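Long-range contacts in mRNA export factor (Human herpesvirus 1, PDB 4YXP), which regulates viral gene expression, contributes to the shutoff of host protein synthesis, inhibits host splicing and mediates nuclear export of intronless viral mRNAs: residues Val106-Asn111 / Thr146-Asp151; Ala115-Asp120 / Ala230-Leu235; Trp125-Ile130 / Glu221-Tyr226; His131-Leu136 / Ile210-Leu215. All coordinates share one frame; numbering follows the deposited sequence.

Contact 1 (Val106-Asn111 / Thr146-Asp151)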
# COMPACT_ATOMS: atom_id res chain seq x y z
N VAL B 106 7.55 6.95 4.56
CA VAL B 106 7.57 5.95 5.62
C VAL B 106 6.20 5.29 5.75
O VAL B 106 6.10 4.07 5.79
CB VAL B 106 8.00 6.58 6.96
CG1 VAL B 106 7.86 5.57 8.11
CG2 VAL B 106 9.43 7.08 6.88
N LEU B 107 5.16 6.11 5.82
CA LEU B 107 3.82 5.62 6.07
C LEU B 107 3.28 4.79 4.91
O LEU B 107 2.45 3.90 5.10
CB LEU B 107 2.88 6.79 6.37
CG LEU B 107 2.66 7.11 7.85
CD1 LEU B 107 3.98 7.16 8.62
CD2 LEU B 107 1.91 8.42 8.01
N ARG B 108 3.76 5.07 3.71
CA ARG B 108 3.31 4.35 2.52
C ARG B 108 4.01 2.99 2.37
O ARG B 108 3.59 2.17 1.55
CB ARG B 108 3.52 5.21 1.27
CG ARG B 108 2.47 6.31 1.17
CD ARG B 108 2.67 7.30 0.03
NE ARG B 108 1.68 8.37 0.14
CZ ARG B 108 0.44 8.32 -0.33
NH1 ARG B 108 0.01 7.25 -0.99
NH2 ARG B 108 -0.38 9.35 -0.15
N GLN B 109 5.04 2.73 3.18
CA GLN B 109 5.73 1.44 3.12
C GLN B 109 5.72 0.68 4.45
O GLN B 109 6.36 -0.37 4.58
CB GLN B 109 7.18 1.63 2.65
CG GLN B 109 8.06 2.50 3.56
CD GLN B 109 8.62 1.74 4.75
OE1 GLN B 109 9.47 0.86 4.60
NE2 GLN B 109 8.16 2.09 5.94
N GLU B 110 4.98 1.18 5.44
CA GLU B 110 4.89 0.51 6.75
C GLU B 110 4.12 -0.80 6.67
O GLU B 110 3.24 -0.96 5.83
CB GLU B 110 4.21 1.43 7.77
CG GLU B 110 5.12 2.49 8.34
CD GLU B 110 4.46 3.32 9.43
OE1 GLU B 110 3.26 3.64 9.30
OE2 GLU B 110 5.15 3.65 10.42
N ASN B 111 4.44 -1.74 7.57
CA ASN B 111 3.70 -3.00 7.64
C ASN B 111 2.38 -2.76 8.37
O ASN B 111 2.13 -1.65 8.84
CB ASN B 111 4.54 -4.11 8.30
CG ASN B 111 4.80 -3.88 9.78
OD1 ASN B 111 4.04 -3.21 10.48
ND2 ASN B 111 5.88 -4.46 10.28
N THR B 146 -1.90 12.25 6.39
CA THR B 146 -3.07 11.41 6.65
C THR B 146 -3.37 10.49 5.46
O THR B 146 -3.68 9.31 5.64
CB THR B 146 -4.31 12.26 6.97
OG1 THR B 146 -4.09 13.00 8.18
CG2 THR B 146 -5.56 11.39 7.15
N ALA B 147 -3.27 11.03 4.25
CA ALA B 147 -3.58 10.27 3.04
C ALA B 147 -2.68 9.04 2.90
O ALA B 147 -3.08 8.05 2.29
CB ALA B 147 -3.44 11.15 1.81
N ALA B 148 -1.48 9.10 3.45
CA ALA B 148 -0.52 8.01 3.32
C ALA B 148 -0.93 6.80 4.15
O ALA B 148 -0.87 5.66 3.66
CB ALA B 148 0.87 8.48 3.73
N VAL B 149 -1.34 7.02 5.39
CA VAL B 149 -1.77 5.91 6.24
C VAL B 149 -3.12 5.41 5.73
O VAL B 149 -3.39 4.20 5.76
CB VAL B 149 -1.80 6.31 7.75
CG1 VAL B 149 -2.51 7.63 7.98
CG2 VAL B 149 -2.43 5.20 8.59
N LEU B 150 -3.96 6.31 5.24
CA LEU B 150 -5.23 5.92 4.61
C LEU B 150 -5.00 4.96 3.45
O LEU B 150 -5.60 3.88 3.40
CB LEU B 150 -5.99 7.15 4.13
CG LEU B 150 -7.27 6.90 3.33
CD1 LEU B 150 -8.27 6.08 4.15
CD2 LEU B 150 -7.90 8.22 2.90
N ASP B 151 -4.14 5.35 2.51
CA ASP B 151 -3.86 4.52 1.33
C ASP B 151 -3.28 3.16 1.71
O ASP B 151 -3.66 2.12 1.15
CB ASP B 151 -2.89 5.23 0.38
CG ASP B 151 -3.56 6.29 -0.47
OD1 ASP B 151 -4.80 6.45 -0.37
OD2 ASP B 151 -2.85 6.96 -1.25
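Leu107 and Arg108, on the last turn of helix 93-109, meet the first turns of helix 146-167 with an apolar patch and a charged arm. The apolar part is compact. Leu107 CB lies 3.7 Å from Ala148 CB, while one of its methyls, CD2, comes within 4.3 Å of Val149 CB. The small Ala148 lets the backbones approach closely, with Arg108 CA only 5.4 Å from Ala148 CA.

The polar part belongs to Arg108. Its CG stands anti to the carbonyl carbon (chi1 -76°), and from there the chain runs extended to NE, which carries NE past Ala148 CB at 3.7 Å and the guanidinium on to Asp151. One face of the guanidinium lies over Ala148 CA, off-centre toward the rim. At the edge of the group, NH1 makes a salt bridge with Asp151 OD2 at 2.9 Å. The carboxylate oxygen is approached from its anti side, with the two planar groups turned 72° apart.

Other partners share the guanidinium. NE forms a salt bridge with Asp104 one turn back on its own helix, and NH1 also donates to the backbone O of Thr155 in the second subunit, where Pro159 packs on the same side chain. This is a helix-to-helix contact in the buried interior of an all-helical domain, and its arginine reaches across the interface of the intertwined dimer.

Contact 2 (Ala115-Asp120 / Ala230-Leu235)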
# COMPACT_ATOMS: atom_id res chain seq x y z
N ALA B 115 1.21 0.51 10.41
CA ALA B 115 0.18 1.37 9.84
C ALA B 115 -0.90 1.70 10.87
O ALA B 115 -1.35 2.85 10.97
CB ALA B 115 -0.44 0.71 8.61
N LEU B 116 -1.32 0.70 11.63
CA LEU B 116 -2.32 0.91 12.68
C LEU B 116 -1.80 1.93 13.69
O LEU B 116 -2.54 2.82 14.11
CB LEU B 116 -2.65 -0.41 13.39
CG LEU B 116 -3.36 -1.49 12.56
CD1 LEU B 116 -3.54 -2.75 13.38
CD2 LEU B 116 -4.70 -0.99 12.05
N ALA B 117 -0.54 1.79 14.06
CA ALA B 117 0.09 2.71 15.01
C ALA B 117 0.12 4.13 14.47
O ALA B 117 -0.07 5.10 15.22
CB ALA B 117 1.50 2.23 15.35
N SER B 118 0.34 4.27 13.17
CA SER B 118 0.40 5.60 12.56
C SER B 118 -0.99 6.24 12.50
O SER B 118 -1.11 7.46 12.59
CB SER B 118 1.02 5.51 11.16
OG SER B 118 2.41 5.26 11.25
N ALA B 119 -2.02 5.42 12.35
CA ALA B 119 -3.39 5.92 12.37
C ALA B 119 -3.71 6.48 13.76
O ALA B 119 -4.30 7.55 13.90
CB ALA B 119 -4.37 4.83 11.98
N ASP B 120 -3.32 5.75 14.80
CA ASP B 120 -3.53 6.21 16.17
C ASP B 120 -2.67 7.44 16.48
O ASP B 120 -3.12 8.34 17.19
CB ASP B 120 -3.24 5.09 17.17
CG ASP B 120 -4.39 4.10 17.28
OD1 ASP B 120 -5.56 4.54 17.30
OD2 ASP B 120 -4.12 2.88 17.33
N ALA B 230 -7.41 2.99 19.73
CA ALA B 230 -8.65 2.35 19.29
C ALA B 230 -8.55 1.79 17.88
O ALA B 230 -9.22 0.81 17.55
CB ALA B 230 -9.81 3.33 19.38
N CYS B 231 -7.72 2.42 17.04
CA CYS B 231 -7.56 1.96 15.65
C CYS B 231 -6.89 0.60 15.63
O CYS B 231 -7.36 -0.32 14.96
CB CYS B 231 -6.74 2.96 14.83
SG CYS B 231 -7.52 4.56 14.56
N MET B 232 -5.79 0.48 16.36
CA MET B 232 -5.05 -0.77 16.45
C MET B 232 -5.86 -1.86 17.16
O MET B 232 -6.00 -2.97 16.65
CB MET B 232 -3.73 -0.54 17.18
CG MET B 232 -2.88 -1.79 17.33
SD MET B 232 -1.33 -1.46 18.16
CE MET B 232 -0.47 -0.50 16.91
N ALA B 233 -6.38 -1.55 18.35
CA ALA B 233 -7.12 -2.54 19.12
C ALA B 233 -8.38 -2.97 18.37
O ALA B 233 -8.71 -4.16 18.32
CB ALA B 233 -7.48 -1.99 20.49
N GLY B 234 -9.07 -2.00 17.80
CA GLY B 234 -10.35 -2.24 17.16
C GLY B 234 -10.25 -3.05 15.88
O GLY B 234 -11.05 -3.96 15.65
N LEU B 235 -9.27 -2.74 15.04
CA LEU B 235 -9.14 -3.41 13.76
C LEU B 235 -8.53 -4.79 13.92
O LEU B 235 -8.89 -5.72 13.20
CB LEU B 235 -8.31 -2.56 12.79
CG LEU B 235 -9.03 -1.30 12.29
CD1 LEU B 235 -8.10 -0.47 11.41
CD2 LEU B 235 -10.31 -1.63 11.52
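The Asp120 carboxylate faces two backbone amides of helix 230-241 with the edge that carries both its oxygens. OD1 uses its syn lone pair to accept from Cys231 N at 3.0 Å, and OD2 is met on its syn side by Met232 N at 3.1 Å, 22° out of the carboxylate plane. This is helix-helix packing in an all-helical domain, with a side-chain-to-backbone link in which one carboxylate takes two successive first-turn amides. A carboxylate here would also suit the partial positive charge expected at the start of a helix, which probably stabilises the ionised form. OD1 takes a further hydrogen bond from Tyr226 OH.

The axes of the two short segments approach to 8.0 Å, and their directions differ by 137°, an inclined packing, nearer antiparallel than parallel. Apolar groups fill the interface on the way from Asp120 toward Leu116. Ala119 CB rests against Cys231 SG, and Leu116 CB sits 3.9 Å from Met232 CB. Met232 has CG anti to the backbone N (chi1 180°), and its chain turns only at the thioether, where CE reaches Ala117 CB at 3.7 Å. The second subunit covers this region as well: its Tyr270 packs on Ala117 and its Phe275 on Met232. Beyond these, the branches of Leu116 and Leu235 press together, with CD2 of Leu116 a tight 3.5 Å from CD1 of Leu235.

Contact 3 (Trp125-Ile130 / Glu221-Tyr226)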
# COMPACT_ATOMS: atom_id res chain seq x y z
N TRP B 125 -2.85 12.78 17.95
CA TRP B 125 -2.30 14.11 17.72
C TRP B 125 -3.43 15.12 17.53
O TRP B 125 -3.42 16.20 18.11
CB TRP B 125 -1.36 14.11 16.51
CG TRP B 125 -0.74 15.44 16.18
CD1 TRP B 125 -1.06 16.26 15.14
CD2 TRP B 125 0.32 16.09 16.90
NE1 TRP B 125 -0.27 17.39 15.17
CE2 TRP B 125 0.59 17.31 16.23
CE3 TRP B 125 1.07 15.76 18.03
CZ2 TRP B 125 1.57 18.20 16.67
CZ3 TRP B 125 2.04 16.65 18.46
CH2 TRP B 125 2.28 17.85 17.78
N CYS B 126 -4.41 14.75 16.71
CA CYS B 126 -5.58 15.60 16.50
C CYS B 126 -6.33 15.82 17.81
O CYS B 126 -6.80 16.92 18.08
CB CYS B 126 -6.51 14.98 15.45
SG CYS B 126 -5.90 15.10 13.77
N LYS B 127 -6.45 14.76 18.61
CA LYS B 127 -7.19 14.87 19.86
C LYS B 127 -6.46 15.78 20.84
O LYS B 127 -7.08 16.50 21.62
CB LYS B 127 -7.41 13.49 20.50
CG LYS B 127 -8.39 13.54 21.66
CD LYS B 127 -8.63 12.20 22.32
CE LYS B 127 -9.58 12.35 23.50
NZ LYS B 127 -9.94 11.06 24.15
N MET B 128 -5.13 15.76 20.78
CA MET B 128 -4.32 16.63 21.63
C MET B 128 -4.50 18.09 21.22
O MET B 128 -4.64 18.97 22.07
CB MET B 128 -2.85 16.21 21.56
CG MET B 128 -1.90 17.10 22.38
SD MET B 128 -1.39 18.61 21.53
CE MET B 128 -0.50 17.96 20.13
N CYS B 129 -4.50 18.35 19.91
CA CYS B 129 -4.70 19.71 19.40
C CYS B 129 -6.06 20.25 19.85
O CYS B 129 -6.17 21.40 20.29
CB CYS B 129 -4.61 19.74 17.87
SG CYS B 129 -2.94 19.49 17.19
N ILE B 130 -7.08 19.41 19.72
CA ILE B 130 -8.44 19.78 20.10
C ILE B 130 -8.51 20.08 21.59
O ILE B 130 -9.15 21.05 22.01
CB ILE B 130 -9.43 18.67 19.69
CG1 ILE B 130 -9.55 18.62 18.17
CG2 ILE B 130 -10.80 18.89 20.34
CD1 ILE B 130 -10.39 17.48 17.63
N GLU B 221 -16.47 20.68 22.05
CA GLU B 221 -16.34 19.26 22.39
C GLU B 221 -14.89 18.79 22.27
O GLU B 221 -14.04 19.52 21.75
CB GLU B 221 -17.25 18.42 21.49
CG GLU B 221 -18.73 18.73 21.68
CD GLU B 221 -19.62 17.96 20.73
OE1 GLU B 221 -19.10 17.36 19.77
OE2 GLU B 221 -20.85 17.94 20.95
N LYS B 222 -14.61 17.58 22.74
CA LYS B 222 -13.23 17.12 22.92
C LYS B 222 -12.89 15.76 22.28
O LYS B 222 -11.86 15.17 22.59
CB LYS B 222 -12.92 17.04 24.42
CG LYS B 222 -13.04 18.37 25.16
CD LYS B 222 -12.09 19.43 24.60
CE LYS B 222 -12.22 20.75 25.34
NZ LYS B 222 -11.49 21.84 24.64
N MET B 223 -13.74 15.27 21.38
CA MET B 223 -13.50 13.98 20.72
C MET B 223 -13.52 12.84 21.74
O MET B 223 -12.64 11.98 21.76
CB MET B 223 -12.16 13.99 19.97
CG MET B 223 -12.07 12.96 18.85
SD MET B 223 -10.48 12.98 17.98
CE MET B 223 -10.82 11.86 16.62
N HIS B 224 -14.56 12.84 22.58
CA HIS B 224 -14.73 11.86 23.65
C HIS B 224 -14.80 10.43 23.11
O HIS B 224 -14.42 9.48 23.79
CB HIS B 224 -16.00 12.20 24.43
CG HIS B 224 -16.24 11.34 25.63
ND1 HIS B 224 -15.47 11.42 26.77
CD2 HIS B 224 -17.19 10.41 25.88
CE1 HIS B 224 -15.92 10.56 27.67
NE2 HIS B 224 -16.96 9.93 27.15
N PHE B 225 -15.28 10.29 21.88
CA PHE B 225 -15.54 8.98 21.29
C PHE B 225 -14.28 8.26 20.81
O PHE B 225 -14.33 7.06 20.53
CB PHE B 225 -16.52 9.10 20.13
CG PHE B 225 -16.16 10.18 19.14
CD1 PHE B 225 -15.22 9.95 18.16
CD2 PHE B 225 -16.77 11.42 19.20
CE1 PHE B 225 -14.89 10.93 17.25
CE2 PHE B 225 -16.45 12.41 18.29
CZ PHE B 225 -15.51 12.16 17.32
N TYR B 226 -13.15 8.97 20.71
CA TYR B 226 -11.90 8.32 20.32
C TYR B 226 -10.94 8.19 21.50
O TYR B 226 -10.54 9.18 22.13
CB TYR B 226 -11.19 9.08 19.19
CG TYR B 226 -9.81 8.53 18.92
CD1 TYR B 226 -9.65 7.31 18.27
CD2 TYR B 226 -8.68 9.20 19.34
CE1 TYR B 226 -8.39 6.78 18.05
CE2 TYR B 226 -7.42 8.69 19.11
CZ TYR B 226 -7.28 7.48 18.47
OH TYR B 226 -6.02 6.97 18.25
O HOH W 1 -9.66 16.37 23.06
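Lys127 carries the contact, laying its whole side chain across the loop that holds Met223 and Tyr226. Its CG is anti to the backbone N (chi1 -169°), and the chain stays extended beyond it, which takes the amine out to the Tyr226 backbone. There NZ donates to Tyr226 O at 2.8 Å, nearly in line with the carbonyl bond (165° at O). The methylenes are used on the way: CB lies 4.0 Å from Met223 SD, CE passes 3.5 Å from Met223 O, and CD comes up to the edge of the Tyr226 ring. One turn further along the helix, Ile130 sets its CG2 methyl 3.6 Å from Glu221 O.

A water also joins the backbones. It donates to Lys127 O at 3.0 Å and also to Lys222 O, although that second separation is short enough to be doubtful in detail.

The next shell fixes the loop. Met223 has a positive phi and begins a type I beta turn, closed by Tyr226 N bonding to Met223 O at 3.2 Å; this brings round toward the lysine the carbonyl of Tyr226, whose hydroxyl reaches back to Asp120 on the same helix as Lys127. The Phe225 ring lies with one face over Met223 CA. Arg17 of the second subunit bonds to His224 O.

Trp75 adds a cation-pi contact to Lys127. The ammonium is thus gripped by a neutral carbonyl and an aromatic ring; its charge would be expected to polarise the Tyr226 carbonyl it points at.

Contact 4 (His131-Leu136 / Ile210-Leu215); sequences HHNLPL and IDYATL
Tyr212 and Leu136 carry this contact, one through its hydroxyl and the other through its backbone and branched tip. The Tyr212 OH donates to Leu134 O at 2.7 Å, the carbonyl oxygen lying in the plane of the ring, at its edge; seen from the acceptor, the hydroxyl stands well above the carbonyl plane, 56° out of it. Further along, Ile210 N donates to Leu136 O, also at 2.7 Å and fairly straight (162°). The remaining pair on these two residues is satisfied through water: one molecule accepts from Leu136 N and donates to Ile210 O, each at 2.8 Å.

The side chains close the middle. Leu136 has CG anti to the carbonyl carbon (chi1 -56°), which turns the branch toward the loop; from there CD1 lies 3.9 Å from Tyr212 CD1 and meets Leu215 CD2 tip to tip at a tight 3.5 Å. Leu136 CB packs against Ile210 CB.

Each segment is shaped locally. Helix 112-132 ends in a Schellman motif at Asn133, while Asp211 OD1 accepts from Ala213 N, an Asx turn leading into a short 3-10 segment, whose Thr214 OG1 bonds back to Asp211 O. Arg198 donates to the carbonyls of Ala213 and Thr214.

Around the Leu136 side chain, the chain after the helix is thus tied to the loop by directional but uncharged bonds, one link passing through water, so the contact should depend little on ionisation.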
# COMPACT_ATOMS: atom_id res chain seq x y z
N HIS B 131 -7.86 19.24 22.39
CA HIS B 131 -7.80 19.46 23.83
C HIS B 131 -7.28 20.86 24.16
O HIS B 131 -7.83 21.55 25.03
CB HIS B 131 -6.90 18.41 24.49
CG HIS B 131 -6.60 18.68 25.93
ND1 HIS B 131 -7.34 18.12 26.95
CD2 HIS B 131 -5.66 19.44 26.52
CE1 HIS B 131 -6.86 18.53 28.11
NE2 HIS B 131 -5.84 19.34 27.88
N HIS B 132 -6.24 21.28 23.46
CA HIS B 132 -5.60 22.57 23.71
C HIS B 132 -6.19 23.70 22.87
O HIS B 132 -5.74 24.84 22.97
CB HIS B 132 -4.10 22.47 23.43
CG HIS B 132 -3.35 21.71 24.48
ND1 HIS B 132 -3.21 22.17 25.77
CD2 HIS B 132 -2.69 20.53 24.43
CE1 HIS B 132 -2.50 21.30 26.47
NE2 HIS B 132 -2.17 20.30 25.68
N ASN B 133 -7.19 23.39 22.05
CA ASN B 133 -7.82 24.39 21.19
C ASN B 133 -6.82 24.93 20.17
O ASN B 133 -6.87 26.10 19.80
CB ASN B 133 -8.40 25.54 22.03
CG ASN B 133 -9.60 26.19 21.37
OD1 ASN B 133 -10.38 25.52 20.69
ND2 ASN B 133 -9.75 27.49 21.57
N LEU B 134 -5.90 24.07 19.74
CA LEU B 134 -4.92 24.44 18.73
C LEU B 134 -5.47 24.16 17.33
O LEU B 134 -6.14 23.15 17.11
CB LEU B 134 -3.62 23.68 18.94
CG LEU B 134 -2.83 24.06 20.20
CD1 LEU B 134 -1.73 23.04 20.45
CD2 LEU B 134 -2.25 25.45 20.07
N PRO B 135 -5.18 25.06 16.36
CA PRO B 135 -5.58 24.83 14.97
C PRO B 135 -5.00 23.56 14.36
O PRO B 135 -3.83 23.24 14.60
CB PRO B 135 -5.02 26.07 14.24
CG PRO B 135 -4.96 27.12 15.28
CD PRO B 135 -4.61 26.41 16.55
N LEU B 136 -5.81 22.85 13.57
CA LEU B 136 -5.34 21.72 12.78
C LEU B 136 -4.84 22.23 11.43
O LEU B 136 -5.63 22.70 10.61
CB LEU B 136 -6.45 20.69 12.57
CG LEU B 136 -7.13 20.13 13.83
CD1 LEU B 136 -8.33 19.28 13.46
CD2 LEU B 136 -6.14 19.32 14.64
N ILE B 210 -8.07 23.25 9.51
CA ILE B 210 -9.10 22.24 9.33
C ILE B 210 -10.12 22.30 10.47
O ILE B 210 -9.77 22.14 11.63
CB ILE B 210 -8.46 20.84 9.23
CG1 ILE B 210 -7.53 20.78 8.02
CG2 ILE B 210 -9.52 19.75 9.13
CD1 ILE B 210 -6.50 19.67 8.10
N ASP B 211 -11.38 22.52 10.10
CA ASP B 211 -12.48 22.55 11.05
C ASP B 211 -12.50 21.29 11.91
O ASP B 211 -12.35 20.18 11.40
CB ASP B 211 -13.81 22.69 10.29
CG ASP B 211 -14.94 23.17 11.18
OD1 ASP B 211 -14.94 22.84 12.39
OD2 ASP B 211 -15.83 23.87 10.66
N TYR B 212 -12.71 21.46 13.22
CA TYR B 212 -12.80 20.31 14.13
C TYR B 212 -13.93 19.37 13.72
O TYR B 212 -13.91 18.18 14.02
CB TYR B 212 -13.01 20.77 15.57
CG TYR B 212 -11.81 21.38 16.27
CD1 TYR B 212 -10.59 21.54 15.62
CD2 TYR B 212 -11.90 21.79 17.59
CE1 TYR B 212 -9.50 22.11 16.27
CE2 TYR B 212 -10.82 22.35 18.25
CZ TYR B 212 -9.62 22.50 17.59
OH TYR B 212 -8.56 23.06 18.26
N ALA B 213 -14.94 19.92 13.03
CA ALA B 213 -16.08 19.13 12.58
C ALA B 213 -15.63 18.03 11.61
O ALA B 213 -16.31 17.01 11.46
CB ALA B 213 -17.12 20.02 11.92
N THR B 214 -14.49 18.25 10.97
CA THR B 214 -13.90 17.25 10.08
C THR B 214 -13.70 15.93 10.83
O THR B 214 -13.88 14.85 10.25
CB THR B 214 -12.55 17.73 9.52
OG1 THR B 214 -12.72 19.00 8.87
CG2 THR B 214 -11.98 16.72 8.53
N LEU B 215 -13.34 16.02 12.10
CA LEU B 215 -13.11 14.84 12.93
C LEU B 215 -14.34 14.45 13.75
O LEU B 215 -14.25 13.63 14.66
CB LEU B 215 -11.93 15.08 13.88
CG LEU B 215 -10.50 15.17 13.32
CD1 LEU B 215 -10.18 14.01 12.38
CD2 LEU B 215 -10.25 16.50 12.63
O HOH W 2 -8.43 23.78 13.48

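In the fold
Three of the contacts line up on helix 112-132: contact 2 near its start, contact 3 further on, contact 4 at its end and in the chain just after it. Their partners come in the reverse order along the chain, so contact 4 is nested within contact 3, and contact 3 within contact 2. Contacts 3 and 4 touch, their centres 8 Å apart; contacts 2 and 3 also touch, with centres 15 Å apart. Contact 1 uses the preceding helix, 93-109, and helix 146-167, alternating along the chain with the others; it touches contact 2, their centres 12 Å apart. Contacts 1 to 3 also touch the second subunit, which therefore packs directly against this helical core.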